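Local coordinates for protein putative oxidoreductase yhhX (Escherichia coli K-12, PDB 3F4L) that probably acts as an NADP-dependent oxidoreductase of the Gfo/Idh/MocA family, perhaps oxidising scyllo-inositol, at residues Q104-F109 / E321-L326; V147-H152 / F236-K241; A160-G165 / N202-D207; D251-S256 / P266-D271. All coordinates share one frame; numbering follows the deposited sequence.

Interaction 1 of 4, residues Q104-F109 / E321-L326; sequences QAKELF and EVLTNL
Helix segments 104-109 and 321-326 run nearly antiparallel, at 167° between their N-to-C directions, with axes 10.5 Å apart at closest approach and A105 level with L323. No hydrogen bond crosses between them, so the contact rests on apolar side chains. L323, its CG anti to the carbonyl carbon, sends CD2 across to the other helix, where it meets K106 CG at 3.6 Å and also touches A105 CB. The extended K106 chain crosses this leucine at about a right angle. The A105 methyl meets the second helix directly: its CB lies 3.3 Å from L326 CD2, tighter than usual van der Waals contact. F109 brings the tip of its ring to the same surface, with CZ 3.8 Å from V322 CB and V322 CG1 in the ring plane at its edge; CE2 meets L323 CD2 tip to tip. An alanine in place of F109 would remove the ring, and with it the contact with F98, and would probably loosen the packing against V322 and L323. The pair joins helix 102-115 of the Rossmann fold to helix 319-331, which comes between strands 286-291 and 339-342 of the large mixed sheet, consistent with interdomain helix packing in the two-domain Gfo/Idh/MocA architecture.

Interaction 2 of 4, residues V147-H152 / F236-K241; sequences VEVESH and FIVHGK
Five backbone hydrogen bonds join strands 147-152 and 236-240 into an antiparallel ladder with a classic beta bulge at one end. At the bulge, H239 O accepts from both V147 N (2.9 Å) and E148 N (3.1 Å), each donor in the carbonyl plane, so two residues of one strand face a single residue of the other. H239 N returns a nearly straight bond to E148 O, 168° at the hydrogen. E150 and I237 form the next hydrogen-bonded pair, E150 N giving to I237 O at 2.8 Å and I237 N to E150 O. The side chains of this pair lie side by side and point the same way, CB to CB at 3.9 Å, on the face that also carries E148 and H239. The second subunit packs against that face: its Y233 touches E148, E150, I237 and H239, and its K224 forms a salt bridge with the E148 carboxylate, while H239 ND1 bonds to S244 of the same chain. V149, S151, F236 and V238 occupy the other face, where helices 129-140 and 171-187 lie. A serine at F236 would probably lose the aromatic packing on S151 and on C130 and F131 of helix 129-140. With its CG anti to the carbonyl carbon, F236 swings its ring along S151, placing CE2 3.6 Å from S151 OG.

Interaction 3 of 4, residues A160-G165 / N202-D207; sequences AETKPG and NKANPD
Two asparagine side chains of the loop 202-207 grip the loop 160-165, mostly by its backbone, and the tight part of the contact is built around them. N202, with CG anti to its backbone N (chi1 -171°), uses ND2 twice: toward A160 O along an almost straight bond of 170°, and toward T162 OG1 at 2.8 Å. Both acceptors lie close to its amide plane. Its OD1 turns back to accept from A204 N, an Asx turn inside the type I beta turn from N202 to N205. N205 closes a two-point clamp on the next peptides: ND2 donates to E161 O at 2.9 Å, while OD1 receives K163 N at 2.7 Å from above its carbonyl plane. With both ends of each amide engaged, neither side chain is likely to rotate freely.

The outer part is looser and lies at the surface. T162 CG2 rests on A204 CB at 3.7 Å, and P206 CG approaches G165 CA at the same distance, while P164 turns mostly outward. Here a water bridges the loops, accepting from G165 N and donating to A204 O. The 160-165 loop follows strand 146-152 and leads toward helix 171-187; the 202-207 turn links strands 192-198 and 209-216, and reaches the start of helix 171-187, where D207 OD2 accepts from F172 N.

Interaction 4 of 4, residues D251-S256 / P266-D271; sequences DQQETS and PGFAAD
S256 is the polar link of this contact between the start of helix 253-258 and the 266-271 loop. Its CB packs on the F268 ring, 3.6 Å from CD1, and also approaches A269 N. One bond further, OG sits anti to the carbonyl carbon (chi1 -63°) and accepts from A269 N at 2.6 Å, with 146° at the hydrogen; its bond to Q252 O is weak. The hydroxyl thus grips the type II turn running from G267 to A270. Around it, Q253 CG lies 3.9 Å from both A269 CB and F268 CE2, its amide plane steeply inclined to the phenyl ring at 78°. Q252 CG passes near A270 O. A water bridges the loops beside this packing, accepting from Q252 N and donating to D271 OD2, while D271 OD1 bonds to S273 OG. At the helix start D251 OD2 accepts from Q253 N at 2.9 Å, and its OD1 from Q253 NE2, so one carboxylate holds both the backbone and the side chain of Q253. D251 OD1 also accepts from S129 N, tying the cap to helix 129-140. The arrangement is that of a side-chain-capped helix N terminus, with a type II turn packed against its first turn.

In the fold
From the N terminus the chain first lays down most of the parallel Rossmann sheet; helix 102-115, just before its last strand 119-121, opens interaction 1, which closes only at helix 319-331. That long loop, 211 residues between its segments, encloses the other three contacts and probably joins the two domains. Inside it, interaction 2 pairs strand 146-152 with strand 236-240 in the mixed sheet, and interaction 3, nested within that loop in turn, ties the approach to helix 171-187 to the connection between strands 192-198 and 209-216. Interaction 4 follows interaction 2 in series, a short closure before strand 275-280. Interactions 1 and 4 lie on opposite sides of the chain's centre, their centres about 32 Å apart, and none of the four contacts touches another.

Interaction 1 of 4, residues Q104-F109 / E321-L326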
loop_
_atom_site.group_PDB
_atom_site.type_symbol
_atom_site.label_atom_id
_atom_site.label_comp_id
_atom_site.label_asym_id
_atom_site.label_seq_id
_atom_site.Cartn_x
_atom_site.Cartn_y
_atom_site.Cartn_z
ATOM N N GLN A 104 15.077 -14.241 25.217
ATOM C CA GLN A 104 14.698 -15.624 25.499
ATOM C C GLN A 104 14.888 -16.500 24.267
ATOM O O GLN A 104 15.302 -17.654 24.377
ATOM C CB GLN A 104 13.244 -15.710 25.964
ATOM C CG GLN A 104 13.037 -15.288 27.398
ATOM C CD GLN A 104 11.580 -15.285 27.793
ATOM O OE1 GLN A 104 10.811 -14.418 27.374
ATOM N NE2 GLN A 104 11.186 -16.262 28.598
ATOM N N ALA A 105 14.575 -15.953 23.096
ATOM C CA ALA A 105 14.737 -16.694 21.853
ATOM C C ALA A 105 16.217 -17.012 21.685
ATOM O O ALA A 105 16.597 -18.145 21.394
ATOM C CB ALA A 105 14.248 -15.866 20.677
ATOM N N LYS A 106 17.054 -16.002 21.886
ATOM C CA LYS A 106 18.490 -16.187 21.751
ATOM C C LYS A 106 18.991 -17.229 22.740
ATOM O O LYS A 106 19.902 -17.989 22.431
ATOM C CB LYS A 106 19.216 -14.855 21.962
ATOM C CG LYS A 106 18.916 -13.835 20.872
ATOM C CD LYS A 106 19.766 -12.576 21.002
ATOM C CE LYS A 106 19.530 -11.668 19.811
ATOM N NZ LYS A 106 20.164 -10.333 19.948
ATOM N N GLU A 107 18.381 -17.265 23.921
ATOM C CA GLU A 107 18.758 -18.218 24.962
ATOM C C GLU A 107 18.378 -19.647 24.567
ATOM O O GLU A 107 19.111 -20.600 24.839
ATOM C CB GLU A 107 18.064 -17.852 26.272
ATOM C CG GLU A 107 18.576 -18.613 27.477
ATOM C CD GLU A 107 17.892 -18.178 28.757
ATOM O OE1 GLU A 107 17.660 -16.957 28.915
ATOM O OE2 GLU A 107 17.598 -19.048 29.605
ATOM N N LEU A 108 17.225 -19.786 23.926
ATOM C CA LEU A 108 16.742 -21.087 23.481
ATOM C C LEU A 108 17.681 -21.669 22.411
ATOM O O LEU A 108 18.007 -22.855 22.442
ATOM C CB LEU A 108 15.321 -20.930 22.924
ATOM C CG LEU A 108 14.154 -21.730 23.513
ATOM C CD1 LEU A 108 14.208 -21.774 25.029
ATOM C CD2 LEU A 108 12.854 -21.105 23.038
ATOM N N PHE A 109 18.118 -20.833 21.472
ATOM C CA PHE A 109 19.017 -21.286 20.414
ATOM C C PHE A 109 20.393 -21.687 20.968
ATOM O O PHE A 109 20.971 -22.691 20.544
ATOM C CB PHE A 109 19.178 -20.194 19.349
ATOM C CG PHE A 109 17.940 -19.947 18.536
ATOM C CD1 PHE A 109 17.356 -20.982 17.805
ATOM C CD2 PHE A 109 17.379 -18.681 18.470
ATOM C CE1 PHE A 109 16.233 -20.751 17.014
ATOM C CE2 PHE A 109 16.257 -18.437 17.684
ATOM C CZ PHE A 109 15.683 -19.477 16.952
ATOM N N GLU A 321 16.302 -15.694 10.775
ATOM C CA GLU A 321 14.964 -15.287 10.353
ATOM C C GLU A 321 14.054 -15.163 11.572
ATOM O O GLU A 321 13.212 -14.270 11.655
ATOM C CB GLU A 321 14.387 -16.312 9.367
ATOM C CG GLU A 321 15.271 -16.503 8.139
ATOM C CD GLU A 321 14.758 -17.563 7.179
ATOM O OE1 GLU A 321 14.464 -18.693 7.615
ATOM O OE2 GLU A 321 14.659 -17.269 5.973
ATOM N N VAL A 322 14.231 -16.060 12.531
ATOM C CA VAL A 322 13.413 -16.031 13.732
ATOM C C VAL A 322 13.733 -14.791 14.556
ATOM O O VAL A 322 12.832 -14.095 15.005
ATOM C CB VAL A 322 13.641 -17.299 14.588
ATOM C CG1 VAL A 322 12.778 -17.259 15.829
ATOM C CG2 VAL A 322 13.322 -18.528 13.766
ATOM N N LEU A 323 15.020 -14.505 14.740
ATOM C CA LEU A 323 15.429 -13.345 15.525
ATOM C C LEU A 323 15.020 -12.029 14.853
ATOM O O LEU A 323 14.649 -11.065 15.528
ATOM C CB LEU A 323 16.943 -13.372 15.751
ATOM C CG LEU A 323 17.459 -14.537 16.613
ATOM C CD1 LEU A 323 18.979 -14.498 16.704
ATOM C CD2 LEU A 323 16.842 -14.447 17.991
ATOM N N THR A 324 15.094 -11.986 13.526
ATOM C CA THR A 324 14.720 -10.771 12.815
ATOM C C THR A 324 13.217 -10.519 12.996
ATOM O O THR A 324 12.789 -9.382 13.194
ATOM C CB THR A 324 15.067 -10.869 11.310
ATOM O OG1 THR A 324 16.492 -10.941 11.145
ATOM C CG2 THR A 324 14.541 -9.662 10.568
ATOM N N ASN A 325 12.421 -11.584 12.953
ATOM C CA ASN A 325 10.970 -11.460 13.118
ATOM C C ASN A 325 10.623 -10.891 14.499
ATOM O O ASN A 325 9.892 -9.901 14.613
ATOM C CB ASN A 325 10.316 -12.836 12.926
ATOM C CG ASN A 325 8.840 -12.748 12.612
ATOM O OD1 ASN A 325 8.351 -13.425 11.701
ATOM N ND2 ASN A 325 8.114 -11.934 13.366
ATOM N N LEU A 326 11.147 -11.516 15.547
ATOM C CA LEU A 326 10.896 -11.063 16.912
ATOM C C LEU A 326 11.339 -9.620 17.140
ATOM O O LEU A 326 10.648 -8.847 17.806
ATOM C CB LEU A 326 11.616 -11.975 17.909
ATOM C CG LEU A 326 10.945 -13.303 18.281
ATOM C CD1 LEU A 326 10.396 -13.995 17.035
ATOM C CD2 LEU A 326 11.979 -14.190 18.990
#

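Interaction 2 of 4, residues V147-H152 / F236-K241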
loop_
_atom_site.group_PDB
_atom_site.type_symbol
_atom_site.label_atom_id
_atom_site.label_comp_id
_atom_site.label_asym_id
_atom_site.label_seq_id
_atom_site.Cartn_x
_atom_site.Cartn_y
_atom_site.Cartn_z
ATOM N N VAL A 147 11.040 -5.014 -7.288
ATOM C CA VAL A 147 11.071 -3.732 -6.610
ATOM C C VAL A 147 9.979 -3.583 -5.559
ATOM O O VAL A 147 10.109 -2.772 -4.649
ATOM C CB VAL A 147 11.000 -2.560 -7.611
ATOM C CG1 VAL A 147 12.255 -2.556 -8.465
ATOM C CG2 VAL A 147 9.756 -2.679 -8.482
ATOM N N GLU A 148 8.908 -4.367 -5.668
ATOM C CA GLU A 148 7.856 -4.269 -4.675
ATOM C C GLU A 148 7.053 -5.551 -4.490
ATOM O O GLU A 148 6.731 -6.252 -5.447
ATOM C CB GLU A 148 6.908 -3.107 -5.000
ATOM C CG GLU A 148 5.974 -2.763 -3.835
ATOM C CD GLU A 148 5.648 -1.275 -3.738
ATOM O OE1 GLU A 148 6.585 -0.455 -3.830
ATOM O OE2 GLU A 148 4.462 -0.928 -3.547
ATOM N N VAL A 149 6.759 -5.847 -3.231
ATOM C CA VAL A 149 5.984 -7.017 -2.849
ATOM C C VAL A 149 4.943 -6.491 -1.871
ATOM O O VAL A 149 5.246 -5.654 -1.015
ATOM C CB VAL A 149 6.881 -8.092 -2.162
ATOM C CG1 VAL A 149 6.025 -9.260 -1.632
ATOM C CG2 VAL A 149 7.897 -8.628 -3.157
ATOM N N GLU A 150 3.706 -6.951 -2.016
ATOM C CA GLU A 150 2.646 -6.508 -1.131
ATOM C C GLU A 150 1.853 -7.734 -0.696
ATOM O O GLU A 150 1.380 -8.503 -1.532
ATOM C CB GLU A 150 1.744 -5.514 -1.861
ATOM C CG GLU A 150 0.832 -4.685 -0.961
ATOM C CD GLU A 150 0.088 -3.593 -1.734
ATOM O OE1 GLU A 150 0.733 -2.850 -2.506
ATOM O OE2 GLU A 150 -1.145 -3.472 -1.566
ATOM N N SER A 151 1.733 -7.917 0.614
ATOM C CA SER A 151 1.004 -9.041 1.187
ATOM C C SER A 151 -0.165 -8.553 2.045
ATOM O O SER A 151 0.000 -7.667 2.890
ATOM C CB SER A 151 1.951 -9.882 2.043
ATOM O OG SER A 151 1.244 -10.886 2.742
ATOM N N HIS A 152 -1.341 -9.134 1.829
ATOM C CA HIS A 152 -2.532 -8.765 2.580
ATOM C C HIS A 152 -3.117 -9.974 3.301
ATOM O O HIS A 152 -3.133 -11.081 2.775
ATOM C CB HIS A 152 -3.619 -8.191 1.656
ATOM C CG HIS A 152 -3.422 -6.752 1.284
ATOM N ND1 HIS A 152 -2.610 -6.349 0.245
ATOM C CD2 HIS A 152 -3.951 -5.620 1.807
ATOM C CE1 HIS A 152 -2.650 -5.031 0.143
ATOM N NE2 HIS A 152 -3.456 -4.565 1.080
ATOM N N PHE A 236 -1.473 -11.380 -2.853
ATOM C CA PHE A 236 -0.083 -10.977 -3.087
ATOM C C PHE A 236 0.022 -10.171 -4.367
ATOM O O PHE A 236 -0.690 -10.430 -5.351
ATOM C CB PHE A 236 0.866 -12.175 -3.244
ATOM C CG PHE A 236 1.159 -12.908 -1.968
ATOM C CD1 PHE A 236 0.498 -14.099 -1.667
ATOM C CD2 PHE A 236 2.091 -12.408 -1.065
ATOM C CE1 PHE A 236 0.760 -14.781 -0.479
ATOM C CE2 PHE A 236 2.364 -13.083 0.125
ATOM C CZ PHE A 236 1.698 -14.270 0.419
ATOM N N ILE A 237 0.932 -9.205 -4.348
ATOM C CA ILE A 237 1.209 -8.368 -5.506
ATOM C C ILE A 237 2.729 -8.307 -5.556
ATOM O O ILE A 237 3.366 -8.093 -4.528
ATOM C CB ILE A 237 0.691 -6.926 -5.335
ATOM C CG1 ILE A 237 -0.833 -6.910 -5.239
ATOM C CG2 ILE A 237 1.140 -6.075 -6.528
ATOM C CD1 ILE A 237 -1.396 -5.520 -5.057
ATOM N N VAL A 238 3.308 -8.525 -6.730
ATOM C CA VAL A 238 4.763 -8.456 -6.886
ATOM C C VAL A 238 5.041 -7.679 -8.167
ATOM O O VAL A 238 4.487 -7.997 -9.221
ATOM C CB VAL A 238 5.409 -9.853 -7.038
ATOM C CG1 VAL A 238 6.927 -9.704 -7.195
ATOM C CG2 VAL A 238 5.086 -10.723 -5.841
ATOM N N HIS A 239 5.879 -6.655 -8.072
ATOM C CA HIS A 239 6.226 -5.851 -9.237
ATOM C C HIS A 239 7.732 -5.892 -9.415
ATOM O O HIS A 239 8.475 -5.677 -8.461
ATOM C CB HIS A 239 5.764 -4.387 -9.062
ATOM C CG HIS A 239 4.278 -4.214 -9.131
ATOM N ND1 HIS A 239 3.536 -4.586 -10.231
ATOM C CD2 HIS A 239 3.390 -3.741 -8.224
ATOM C CE1 HIS A 239 2.257 -4.355 -9.999
ATOM N NE2 HIS A 239 2.141 -3.842 -8.787
ATOM N N GLY A 240 8.159 -6.184 -10.642
ATOM C CA GLY A 240 9.569 -6.238 -10.975
ATOM C C GLY A 240 9.796 -5.309 -12.157
ATOM O O GLY A 240 8.853 -4.727 -12.674
ATOM N N LYS A 241 11.034 -5.170 -12.606
ATOM C CA LYS A 241 11.309 -4.276 -13.725
ATOM C C LYS A 241 10.790 -4.787 -15.077
ATOM O O LYS A 241 10.569 -3.999 -16.000
ATOM C CB LYS A 241 12.810 -3.984 -13.793
ATOM C CG LYS A 241 13.282 -3.099 -12.639
ATOM C CD LYS A 241 14.729 -2.685 -12.803
ATOM C CE LYS A 241 15.118 -1.648 -11.771
ATOM N NZ LYS A 241 16.522 -1.208 -11.979
#

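Interaction 3 of 4, residues A160-G165 / N202-D207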
loop_
_atom_site.group_PDB
_atom_site.type_symbol
_atom_site.label_atom_id
_atom_site.label_comp_id
_atom_site.label_asym_id
_atom_site.label_seq_id
_atom_site.Cartn_x
_atom_site.Cartn_y
_atom_site.Cartn_z
ATOM N N ALA A 160 -16.005 -5.730 17.516
ATOM C CA ALA A 160 -14.929 -6.163 18.388
ATOM C C ALA A 160 -15.336 -5.832 19.812
ATOM O O ALA A 160 -15.363 -4.666 20.202
ATOM C CB ALA A 160 -13.624 -5.439 18.030
ATOM N N GLU A 161 -15.666 -6.860 20.582
ATOM C CA GLU A 161 -16.067 -6.641 21.960
ATOM C C GLU A 161 -14.863 -6.114 22.728
ATOM O O GLU A 161 -13.720 -6.473 22.432
ATOM C CB GLU A 161 -16.558 -7.949 22.591
ATOM C CG GLU A 161 -17.772 -8.574 21.907
ATOM C CD GLU A 161 -18.998 -7.672 21.914
ATOM O OE1 GLU A 161 -19.221 -6.963 22.920
ATOM O OE2 GLU A 161 -19.752 -7.686 20.919
ATOM N N THR A 162 -15.122 -5.247 23.700
ATOM C CA THR A 162 -14.054 -4.685 24.508
ATOM C C THR A 162 -13.308 -5.810 25.191
ATOM O O THR A 162 -13.918 -6.681 25.809
ATOM C CB THR A 162 -14.609 -3.737 25.575
ATOM O OG1 THR A 162 -15.277 -2.647 24.928
ATOM C CG2 THR A 162 -13.481 -3.196 26.458
ATOM N N LYS A 163 -11.985 -5.802 25.057
ATOM C CA LYS A 163 -11.142 -6.823 25.670
ATOM C C LYS A 163 -9.717 -6.290 25.724
ATOM O O LYS A 163 -8.883 -6.640 24.895
ATOM C CB LYS A 163 -11.193 -8.122 24.860
ATOM C CG LYS A 163 -11.890 -9.270 25.588
ATOM C CD LYS A 163 -11.828 -10.582 24.791
ATOM C CE LYS A 163 -12.638 -10.513 23.493
ATOM N NZ LYS A 163 -14.099 -10.279 23.721
ATOM N N PRO A 164 -9.430 -5.426 26.708
ATOM C CA PRO A 164 -8.104 -4.830 26.877
ATOM C C PRO A 164 -6.970 -5.841 26.884
ATOM O O PRO A 164 -7.157 -7.008 27.242
ATOM C CB PRO A 164 -8.234 -4.068 28.193
ATOM C CG PRO A 164 -9.668 -3.619 28.162
ATOM C CD PRO A 164 -10.377 -4.881 27.699
ATOM N N GLY A 165 -5.795 -5.383 26.472
ATOM C CA GLY A 165 -4.637 -6.251 26.433
ATOM C C GLY A 165 -3.373 -5.471 26.147
ATOM O O GLY A 165 -3.398 -4.244 26.064
ATOM N N ASN A 202 -12.312 -0.942 18.181
ATOM C CA ASN A 202 -12.599 -0.626 19.577
ATOM C C ASN A 202 -11.345 -0.058 20.210
ATOM O O ASN A 202 -10.389 -0.794 20.462
ATOM C CB ASN A 202 -13.026 -1.879 20.341
ATOM C CG ASN A 202 -13.530 -1.559 21.732
ATOM O OD1 ASN A 202 -13.058 -0.613 22.365
ATOM N ND2 ASN A 202 -14.482 -2.353 22.226
ATOM N N LYS A 203 -11.351 1.244 20.471
ATOM C CA LYS A 203 -10.185 1.908 21.048
ATOM C C LYS A 203 -9.696 1.339 22.376
ATOM O O LYS A 203 -8.607 1.678 22.835
ATOM C CB LYS A 203 -10.450 3.411 21.192
ATOM C CG LYS A 203 -10.254 4.200 19.903
ATOM C CD LYS A 203 -8.831 4.047 19.390
ATOM C CE LYS A 203 -8.574 4.885 18.146
ATOM N NZ LYS A 203 -9.424 4.497 16.983
ATOM N N ALA A 204 -10.484 0.466 22.995
ATOM C CA ALA A 204 -10.068 -0.114 24.260
ATOM C C ALA A 204 -9.171 -1.330 24.034
ATOM O O ALA A 204 -8.442 -1.740 24.934
ATOM C CB ALA A 204 -11.297 -0.516 25.084
ATOM N N ASN A 205 -9.227 -1.892 22.826
ATOM C CA ASN A 205 -8.462 -3.092 22.471
ATOM C C ASN A 205 -7.080 -2.872 21.847
ATOM O O ASN A 205 -6.742 -1.771 21.410
ATOM C CB ASN A 205 -9.278 -3.952 21.494
ATOM C CG ASN A 205 -10.596 -4.410 22.078
ATOM O OD1 ASN A 205 -10.931 -4.077 23.210
ATOM N ND2 ASN A 205 -11.350 -5.177 21.305
ATOM N N PRO A 206 -6.255 -3.932 21.811
ATOM C CA PRO A 206 -4.918 -3.840 21.218
ATOM C C PRO A 206 -5.130 -3.615 19.709
ATOM O O PRO A 206 -6.251 -3.728 19.217
ATOM C CB PRO A 206 -4.318 -5.213 21.516
ATOM C CG PRO A 206 -4.985 -5.591 22.824
ATOM C CD PRO A 206 -6.414 -5.197 22.554
ATOM N N ASP A 207 -4.063 -3.305 18.982
ATOM C CA ASP A 207 -4.160 -3.056 17.544
ATOM C C ASP A 207 -4.859 -4.164 16.754
ATOM O O ASP A 207 -4.704 -5.349 17.047
ATOM C CB ASP A 207 -2.764 -2.852 16.962
ATOM C CG ASP A 207 -1.940 -4.130 16.969
ATOM O OD1 ASP A 207 -1.455 -4.530 18.053
ATOM O OD2 ASP A 207 -1.789 -4.741 15.885
HETATM O O HOH W 1 -6.142 -2.647 25.476
#

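Interaction 4 of 4, residues D251-S256 / P266-D271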
loop_
_atom_site.group_PDB
_atom_site.type_symbol
_atom_site.label_atom_id
_atom_site.label_comp_id
_atom_site.label_asym_id
_atom_site.label_seq_id
_atom_site.Cartn_x
_atom_site.Cartn_y
_atom_site.Cartn_z
ATOM N N ASP A 251 -4.546 -19.505 0.596
ATOM C CA ASP A 251 -4.446 -20.956 0.687
ATOM C C ASP A 251 -5.752 -21.473 1.295
ATOM O O ASP A 251 -6.260 -20.884 2.240
ATOM C CB ASP A 251 -3.278 -21.313 1.592
ATOM C CG ASP A 251 -3.145 -22.791 1.802
ATOM O OD1 ASP A 251 -2.373 -23.424 1.063
ATOM O OD2 ASP A 251 -3.825 -23.313 2.712
ATOM N N GLN A 252 -6.272 -22.578 0.766
ATOM C CA GLN A 252 -7.541 -23.134 1.222
ATOM C C GLN A 252 -7.528 -24.255 2.274
ATOM O O GLN A 252 -8.588 -24.774 2.627
ATOM C CB GLN A 252 -8.342 -23.606 -0.000
ATOM C CG GLN A 252 -8.783 -22.469 -0.918
ATOM C CD GLN A 252 -9.776 -21.545 -0.235
ATOM O OE1 GLN A 252 -10.869 -21.971 0.156
ATOM N NE2 GLN A 252 -9.402 -20.280 -0.073
ATOM N N GLN A 253 -6.354 -24.632 2.771
ATOM C CA GLN A 253 -6.262 -25.685 3.781
ATOM C C GLN A 253 -7.094 -25.366 5.021
ATOM O O GLN A 253 -7.784 -26.236 5.541
ATOM C CB GLN A 253 -4.805 -25.904 4.211
ATOM C CG GLN A 253 -3.903 -26.380 3.109
ATOM C CD GLN A 253 -2.466 -26.491 3.549
ATOM O OE1 GLN A 253 -2.082 -27.425 4.271
ATOM N NE2 GLN A 253 -1.655 -25.533 3.122
ATOM N N GLU A 254 -7.034 -24.128 5.501
ATOM C CA GLU A 254 -7.795 -23.769 6.693
ATOM C C GLU A 254 -9.290 -23.873 6.430
ATOM O O GLU A 254 -10.053 -24.330 7.291
ATOM C CB GLU A 254 -7.458 -22.351 7.155
ATOM C CG GLU A 254 -8.081 -21.987 8.500
ATOM C CD GLU A 254 -7.896 -20.519 8.868
ATOM O OE1 GLU A 254 -6.770 -19.998 8.707
ATOM O OE2 GLU A 254 -8.873 -19.889 9.328
ATOM N N THR A 255 -9.710 -23.452 5.241
ATOM C CA THR A 255 -11.124 -23.518 4.891
ATOM C C THR A 255 -11.577 -24.980 4.907
ATOM O O THR A 255 -12.630 -25.302 5.448
ATOM C CB THR A 255 -11.388 -22.890 3.492
ATOM O OG1 THR A 255 -11.067 -21.492 3.534
ATOM C CG2 THR A 255 -12.848 -23.053 3.086
ATOM N N SER A 256 -10.775 -25.871 4.335
ATOM C CA SER A 256 -11.148 -27.281 4.328
ATOM C C SER A 256 -11.179 -27.858 5.744
ATOM O O SER A 256 -12.130 -28.562 6.116
ATOM C CB SER A 256 -10.175 -28.092 3.480
ATOM O OG SER A 256 -10.216 -27.668 2.133
ATOM N N PRO A 266 -10.452 -36.442 -0.714
ATOM C CA PRO A 266 -10.814 -35.765 -1.962
ATOM C C PRO A 266 -11.377 -34.363 -1.726
ATOM O O PRO A 266 -12.233 -34.164 -0.864
ATOM C CB PRO A 266 -11.837 -36.719 -2.585
ATOM C CG PRO A 266 -12.456 -37.384 -1.387
ATOM C CD PRO A 266 -11.254 -37.662 -0.524
ATOM N N GLY A 267 -10.877 -33.393 -2.488
ATOM C CA GLY A 267 -11.349 -32.026 -2.357
ATOM C C GLY A 267 -10.638 -31.176 -1.319
ATOM O O GLY A 267 -10.939 -29.990 -1.189
ATOM N N PHE A 268 -9.698 -31.762 -0.580
ATOM C CA PHE A 268 -8.982 -31.002 0.451
ATOM C C PHE A 268 -8.279 -29.792 -0.154
ATOM O O PHE A 268 -7.558 -29.913 -1.142
ATOM C CB PHE A 268 -7.929 -31.867 1.160
ATOM C CG PHE A 268 -7.246 -31.164 2.318
ATOM C CD1 PHE A 268 -7.949 -30.880 3.490
ATOM C CD2 PHE A 268 -5.913 -30.755 2.221
ATOM C CE1 PHE A 268 -7.338 -30.194 4.551
ATOM C CE2 PHE A 268 -5.293 -30.068 3.279
ATOM C CZ PHE A 268 -6.009 -29.788 4.442
ATOM N N ALA A 269 -8.500 -28.629 0.441
ATOM C CA ALA A 269 -7.879 -27.399 -0.026
ATOM C C ALA A 269 -8.129 -27.129 -1.510
ATOM O O ALA A 269 -7.274 -26.567 -2.192
ATOM C CB ALA A 269 -6.373 -27.437 0.263
ATOM N N ALA A 270 -9.297 -27.533 -2.007
ATOM C CA ALA A 270 -9.651 -27.299 -3.410
ATOM C C ALA A 270 -9.568 -25.796 -3.645
ATOM O O ALA A 270 -10.136 -25.018 -2.890
ATOM C CB ALA A 270 -11.073 -27.808 -3.704
ATOM N N ASP A 271 -8.863 -25.393 -4.694
ATOM C CA ASP A 271 -8.687 -23.975 -4.988
ATOM C C ASP A 271 -8.921 -23.710 -6.474
ATOM O O ASP A 271 -8.353 -24.389 -7.326
ATOM C CB ASP A 271 -7.259 -23.564 -4.606
ATOM C CG ASP A 271 -7.085 -22.065 -4.476
ATOM O OD1 ASP A 271 -7.671 -21.318 -5.291
ATOM O OD2 ASP A 271 -6.341 -21.640 -3.561
HETATM O O HOH W 2 -5.216 -23.244 -1.659
#